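Dihydrodipicolinate synthase (Bacillus anthracis, PDB 1XKY) catalyses the condensation of pyruvate with aspartate semialdehyde in the lysine biosynthesis pathway, using a TIM-barrel fold of the class I aldolase type. Local coordinates at the interface of chains A and B. Numbering follows the deposited sequence. Chains: chain A/B, dihydrodipicolinate synthase.

The interface of chains A and B. Residues chain A 147-151; chain B 118, 120, 147-151.
The side chain of A:Arg149 leaves the short helix 147-150 with CG anti to its own carbonyl carbon, then runs extended from CG to NE, so its guanidinium reaches across to chain B. B:Tyr118 has CG anti to the backbone N (chi1 -169°), which turns its phenol towards chain A. In the dihydrodipicolinate synthase family this tyrosine reaches from one barrel into the active site of its dimer partner, and the arginine after the Pro-Gly pair lies at the site and helps hold the substrate carboxylate. The guanidinium stands nearly upright to the phenol ring, 78° between their planes, and ring atom CD1 of B:Tyr118 lies 3.7 Å from A:Arg149 CB. The arginine grips the tyrosine's main chain: NH1 donates to B:Tyr118 O over 2.9 Å, 158° at the hydrogen. This bond lies close to the guanidinium plane and meets a carbonyl lone pair, so it should help fix both the arginine's rotation and the tyrosine's backbone. B:Lys120, bent at chi3, brings CE over the centre of one guanidinium face. Its NZ stays 5.2 Å from A:Arg149 NH2, a like-charged pair that may repel mildly. Water 3 links that amine to A:Gly148 O, at 2.7 Å from the carbonyl. Nearer the two-fold, A:Ile151 and B:Ile151 lie alongside each other, pointing opposite ways. Their CG1 branches both lie anti to the carbonyl carbon, and A:Ile151 CD1 packs 3.7 Å from B:Ile151 CG1. Beside this apolar contact, water 2 takes up B:Tyr118 N at 2.9 Å and also contacts A:Arg149 O. Water 1, 2.6 Å from B:Arg149 O, joins water 2 in bridging the two arginine carbonyls. Exchanging the chains gives the twin set, with B:Arg149 acting as the gripping arginine.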
# COMPACT_ATOMS: atom_id res chain seq x y z
N PRO A 147 8.38 10.61 0.71
CA PRO A 147 7.64 9.63 1.52
C PRO A 147 8.21 8.22 1.39
O PRO A 147 8.08 7.42 2.32
CB PRO A 147 6.21 9.71 0.95
CG PRO A 147 6.38 10.28 -0.41
CD PRO A 147 7.49 11.25 -0.28
N GLY A 148 8.83 7.93 0.25
CA GLY A 148 9.53 6.66 0.04
C GLY A 148 10.75 6.43 0.93
O GLY A 148 11.28 5.32 0.95
N ARG A 149 11.21 7.47 1.64
CA ARG A 149 12.27 7.33 2.65
C ARG A 149 11.86 7.81 4.04
O ARG A 149 12.36 7.28 5.04
CB ARG A 149 13.53 8.06 2.21
CG ARG A 149 14.18 7.43 1.00
CD ARG A 149 15.40 8.21 0.56
NE ARG A 149 16.00 7.62 -0.63
CZ ARG A 149 16.89 6.63 -0.63
NH1 ARG A 149 17.31 6.07 0.50
NH2 ARG A 149 17.36 6.18 -1.79
N SER A 150 10.97 8.79 4.11
CA SER A 150 10.58 9.38 5.38
C SER A 150 9.20 8.95 5.85
O SER A 150 8.82 9.30 6.97
CB SER A 150 10.64 10.91 5.30
OG SER A 150 11.99 11.34 5.19
N ILE A 151 8.46 8.23 5.00
CA ILE A 151 7.09 7.74 5.28
C ILE A 151 6.04 8.84 5.16
O ILE A 151 5.10 8.74 4.37
CB ILE A 151 7.00 7.02 6.66
CG1 ILE A 151 8.10 5.93 6.73
CG2 ILE A 151 5.57 6.51 6.92
CD1 ILE A 151 7.67 4.60 7.14
N TYR B 118 15.64 5.50 6.58
CA TYR B 118 16.00 6.56 5.64
C TYR B 118 16.86 6.07 4.47
O TYR B 118 16.53 6.35 3.33
CB TYR B 118 16.65 7.76 6.36
CG TYR B 118 16.81 9.01 5.49
CD1 TYR B 118 15.75 9.51 4.74
CD2 TYR B 118 18.03 9.69 5.44
CE1 TYR B 118 15.90 10.64 3.94
CE2 TYR B 118 18.19 10.84 4.64
CZ TYR B 118 17.12 11.30 3.90
OH TYR B 118 17.27 12.42 3.11
N LYS B 120 17.45 2.94 3.41
CA LYS B 120 16.86 1.78 2.74
C LYS B 120 17.88 0.69 2.38
O LYS B 120 18.07 0.38 1.20
CB LYS B 120 16.06 2.22 1.51
CG LYS B 120 14.86 3.11 1.84
CD LYS B 120 13.74 2.95 0.81
CE LYS B 120 14.10 3.54 -0.54
NZ LYS B 120 13.24 2.97 -1.63
N PRO B 147 9.03 -1.47 9.99
CA PRO B 147 8.86 -0.96 8.62
C PRO B 147 7.97 0.30 8.56
O PRO B 147 8.09 1.10 7.63
CB PRO B 147 8.22 -2.13 7.88
CG PRO B 147 7.65 -2.99 8.91
CD PRO B 147 8.39 -2.79 10.17
N GLY B 148 7.12 0.46 9.57
CA GLY B 148 6.33 1.66 9.74
C GLY B 148 7.15 2.91 10.03
O GLY B 148 6.61 4.00 9.98
N ARG B 149 8.43 2.75 10.35
CA ARG B 149 9.35 3.88 10.50
C ARG B 149 10.56 3.80 9.56
O ARG B 149 11.03 4.82 9.09
CB ARG B 149 9.84 3.98 11.96
CG ARG B 149 8.75 4.37 12.93
CD ARG B 149 9.25 4.52 14.35
NE ARG B 149 8.14 4.78 15.27
CZ ARG B 149 7.63 5.98 15.56
NH1 ARG B 149 8.12 7.10 15.03
NH2 ARG B 149 6.62 6.07 16.41
N SER B 150 11.05 2.59 9.28
CA SER B 150 12.24 2.40 8.45
C SER B 150 11.96 1.92 7.03
O SER B 150 12.91 1.81 6.24
CB SER B 150 13.20 1.43 9.14
OG SER B 150 13.59 1.93 10.40
N ILE B 151 10.69 1.63 6.72
CA ILE B 151 10.25 1.16 5.38
C ILE B 151 10.66 -0.29 5.07
O ILE B 151 9.80 -1.15 4.81
CB ILE B 151 10.68 2.13 4.26
CG1 ILE B 151 9.91 3.44 4.39
CG2 ILE B 151 10.46 1.52 2.87
CD1 ILE B 151 10.59 4.58 3.78
O HOH W 1 11.21 7.20 8.13
O HOH W 2 12.79 5.08 6.46
O HOH W 3 10.20 3.35 -0.62